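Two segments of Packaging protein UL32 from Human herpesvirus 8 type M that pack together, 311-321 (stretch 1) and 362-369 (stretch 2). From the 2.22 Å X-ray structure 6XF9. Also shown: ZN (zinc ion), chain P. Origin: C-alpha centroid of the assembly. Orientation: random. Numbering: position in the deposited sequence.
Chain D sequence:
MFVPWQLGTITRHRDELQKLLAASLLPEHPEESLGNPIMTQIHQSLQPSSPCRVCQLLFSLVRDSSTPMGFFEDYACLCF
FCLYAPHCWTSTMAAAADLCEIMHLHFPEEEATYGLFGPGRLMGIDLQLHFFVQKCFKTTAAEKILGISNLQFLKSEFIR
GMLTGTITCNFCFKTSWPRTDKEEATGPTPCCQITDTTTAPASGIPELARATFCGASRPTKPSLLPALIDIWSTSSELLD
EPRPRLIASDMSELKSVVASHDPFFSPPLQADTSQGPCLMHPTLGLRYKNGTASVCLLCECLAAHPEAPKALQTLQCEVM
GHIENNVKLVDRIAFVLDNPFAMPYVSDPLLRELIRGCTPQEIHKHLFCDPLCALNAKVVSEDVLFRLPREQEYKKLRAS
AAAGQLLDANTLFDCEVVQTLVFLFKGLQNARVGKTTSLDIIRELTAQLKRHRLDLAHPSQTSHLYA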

# COMPACT_ATOMS: atom_id res chain seq x y z
N ALA D 311 17.47 -15.11 43.68
CA ALA D 311 18.38 -16.12 43.13
C ALA D 311 18.52 -16.00 41.62
O ALA D 311 19.63 -16.04 41.08
CB ALA D 311 17.88 -17.52 43.46
N LEU D 312 17.39 -15.80 40.93
CA LEU D 312 17.42 -15.71 39.49
C LEU D 312 18.07 -14.41 39.05
O LEU D 312 18.84 -14.39 38.08
CB LEU D 312 16.01 -15.85 38.96
CG LEU D 312 15.52 -17.26 39.29
CD1 LEU D 312 14.01 -17.39 39.07
CD2 LEU D 312 16.31 -18.34 38.51
N GLN D 313 17.80 -13.30 39.76
CA GLN D 313 18.49 -12.06 39.43
C GLN D 313 19.99 -12.18 39.67
O GLN D 313 20.77 -11.49 39.01
CB GLN D 313 17.94 -10.84 40.18
CG GLN D 313 18.65 -9.55 39.73
CD GLN D 313 18.57 -9.28 38.20
OE1 GLN D 313 19.57 -8.92 37.56
NE2 GLN D 313 17.34 -9.40 37.62
N THR D 314 20.39 -12.97 40.66
CA THR D 314 21.82 -13.19 40.85
C THR D 314 22.38 -14.09 39.76
O THR D 314 23.48 -13.84 39.25
CB THR D 314 22.06 -13.78 42.24
OG1 THR D 314 21.80 -12.77 43.23
CG2 THR D 314 23.48 -14.27 42.37
N LEU D 315 21.61 -15.11 39.36
CA LEU D 315 21.98 -15.95 38.22
C LEU D 315 22.09 -15.13 36.94
O LEU D 315 23.03 -15.32 36.15
CB LEU D 315 20.96 -17.07 38.06
CG LEU D 315 21.09 -18.03 36.87
CD1 LEU D 315 22.47 -18.69 36.80
CD2 LEU D 315 19.97 -19.05 36.88
N GLN D 316 21.16 -14.19 36.73
CA GLN D 316 21.25 -13.34 35.55
C GLN D 316 22.57 -12.59 35.51
O GLN D 316 23.13 -12.37 34.43
CB GLN D 316 20.08 -12.37 35.48
CG GLN D 316 20.05 -11.60 34.18
CD GLN D 316 18.90 -10.64 34.11
OE1 GLN D 316 18.26 -10.34 35.13
NE2 GLN D 316 18.55 -10.22 32.89
N CYS D 317 23.03 -12.11 36.68
CA CYS D 317 24.34 -11.46 36.77
C CYS D 317 25.47 -12.45 36.51
O CYS D 317 26.48 -12.10 35.89
CB CYS D 317 24.52 -10.78 38.14
SG CYS D 317 23.23 -9.53 38.51
N GLU D 318 25.34 -13.69 36.99
CA GLU D 318 26.40 -14.65 36.73
C GLU D 318 26.48 -14.94 35.24
O GLU D 318 27.58 -15.02 34.67
CB GLU D 318 26.17 -15.99 37.46
CG GLU D 318 26.33 -16.05 38.98
CD GLU D 318 26.50 -17.51 39.47
OE1 GLU D 318 25.68 -18.01 40.27
OE2 GLU D 318 27.41 -18.20 38.96
N VAL D 319 25.32 -15.10 34.60
CA VAL D 319 25.28 -15.40 33.17
C VAL D 319 25.88 -14.25 32.36
O VAL D 319 26.69 -14.46 31.45
CB VAL D 319 23.84 -15.73 32.74
CG1 VAL D 319 23.76 -15.81 31.24
CG2 VAL D 319 23.37 -17.02 33.41
N MET D 320 25.53 -13.01 32.71
CA MET D 320 26.07 -11.85 32.01
C MET D 320 27.55 -11.61 32.33
O MET D 320 28.37 -11.42 31.42
CB MET D 320 25.25 -10.62 32.39
CG MET D 320 23.80 -10.69 31.96
SD MET D 320 23.65 -10.97 30.19
CE MET D 320 23.41 -9.25 29.67
N GLY D 321 27.92 -11.67 33.61
CA GLY D 321 29.20 -11.13 34.06
C GLY D 321 30.41 -12.05 34.16
O GLY D 321 31.54 -11.56 34.06
N GLU D 362 14.91 -23.14 28.94
CA GLU D 362 13.94 -22.63 29.91
C GLU D 362 14.51 -21.44 30.64
O GLU D 362 13.81 -20.45 30.88
CB GLU D 362 13.52 -23.68 30.93
CG GLU D 362 12.85 -24.92 30.33
CD GLU D 362 12.18 -25.78 31.39
OE1 GLU D 362 12.78 -26.85 31.71
OE2 GLU D 362 11.12 -25.37 31.92
N ILE D 363 15.79 -21.52 31.03
CA ILE D 363 16.42 -20.41 31.74
C ILE D 363 16.69 -19.27 30.78
O ILE D 363 16.49 -18.09 31.12
CB ILE D 363 17.71 -20.91 32.43
CG1 ILE D 363 17.34 -21.87 33.55
CG2 ILE D 363 18.52 -19.77 32.99
CD1 ILE D 363 18.45 -22.77 33.95
N HIS D 364 17.13 -19.58 29.55
CA HIS D 364 17.27 -18.54 28.53
C HIS D 364 15.95 -17.82 28.30
O HIS D 364 15.90 -16.59 28.30
CB HIS D 364 17.75 -19.14 27.21
CG HIS D 364 17.93 -18.14 26.11
ND1 HIS D 364 17.67 -18.43 24.79
CD2 HIS D 364 18.36 -16.86 26.14
CE1 HIS D 364 17.91 -17.36 24.05
NE2 HIS D 364 18.34 -16.39 24.84
N LYS D 365 14.88 -18.59 28.09
CA LYS D 365 13.57 -18.01 27.86
C LYS D 365 13.14 -17.14 29.01
O LYS D 365 12.60 -16.05 28.81
CB LYS D 365 12.55 -19.12 27.64
CG LYS D 365 11.14 -18.67 27.74
CD LYS D 365 10.22 -19.86 27.71
CE LYS D 365 8.87 -19.45 28.18
NZ LYS D 365 7.92 -20.54 27.93
N HIS D 366 13.37 -17.60 30.23
CA HIS D 366 12.82 -16.89 31.38
C HIS D 366 13.59 -15.63 31.70
O HIS D 366 12.99 -14.59 31.97
CB HIS D 366 12.81 -17.81 32.62
CG HIS D 366 12.43 -17.10 33.89
ND1 HIS D 366 11.12 -16.86 34.25
CD2 HIS D 366 13.20 -16.56 34.86
CE1 HIS D 366 11.11 -16.20 35.39
NE2 HIS D 366 12.35 -16.00 35.78
N LEU D 367 14.92 -15.66 31.64
CA LEU D 367 15.68 -14.49 32.06
C LEU D 367 15.88 -13.47 30.95
O LEU D 367 16.09 -12.29 31.24
CB LEU D 367 17.06 -14.89 32.59
CG LEU D 367 17.15 -15.64 33.92
CD1 LEU D 367 18.56 -16.15 34.12
CD2 LEU D 367 16.74 -14.76 35.07
N PHE D 368 15.87 -13.88 29.67
CA PHE D 368 16.28 -12.98 28.60
C PHE D 368 15.28 -12.83 27.46
O PHE D 368 15.43 -11.88 26.69
CB PHE D 368 17.63 -13.43 28.00
CG PHE D 368 18.76 -13.60 29.02
CD1 PHE D 368 19.48 -12.50 29.46
CD2 PHE D 368 19.09 -14.85 29.52
CE1 PHE D 368 20.52 -12.64 30.39
CE2 PHE D 368 20.14 -15.01 30.45
CZ PHE D 368 20.85 -13.90 30.88
N CYS D 369 14.28 -13.71 27.33
CA CYS D 369 13.40 -13.72 26.15
C CYS D 369 11.92 -13.49 26.45
O CYS D 369 11.35 -12.53 25.93
CB CYS D 369 13.54 -15.03 25.37
SG CYS D 369 15.18 -15.25 24.76
ZN ZN P . 9.25 -17.61 33.38

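The most unusual feature of this contact is a zinc ligand that also takes part in the packing: His366 ND1 coordinates the zinc ion at 2.2 Å, with three further ligand atoms from elsewhere in the structure, while NE2 of the same ring lies 3.9 Å from Leu312 CD1. One imidazole thus serves the metal through one nitrogen and packs against a leucine methyl near the other, the methyl approaching the ring obliquely.

The rest of the contact is largely apolar. No hydrogen bond crosses between the helices, whose axes run nearly perpendicular, at 96°, and approach to 10.8 Å; a total of 397 Å² is buried. The backbones come nearest at Gln316 and Leu367, whose CA atoms are 6.7 Å apart. Leu367, with CA-to-CB directed toward the first helix, loses 86 Å² to it. Its branched end meets neighbours from about one turn: CD2 sits 3.7 Å from Leu312 O and 4.1 Å from Gln316 CB, and CD1 lies 4.2 Å from Leu315 CG. Leu312 O accepts the helical hydrogen bond from Gln316 N (2.7 Å), and the Leu367 methyl packs beside this already bonded carbonyl. Leu315 also reaches Ile363, CD2 to CG2 at 4.2 Å, extending the aliphatic patch.

Phe368 supplies the second large surface, 82 Å². Its CA-to-CB bond points sideways, but chi1 of -55° (m) accompanies a ring whose end comes nearer the first helix. Val319 CG1 meets Phe368 CZ at 3.5 Å, and Met320 SD lies 3.6 Å from Phe368 CE1 and 4.8 Å from the centroid of that ring, 65° off the normal, an oblique sulfur-aromatic contact. Gln316 packs CG 4.0 Å from Phe368 CE1 and its NE2 lies 3.6 Å from Leu367 O, without a hydrogen bond; its OE1 accepts a weak hydrogen bond from Gln313 NE2 (2.8 Å, 121°) within its own helix.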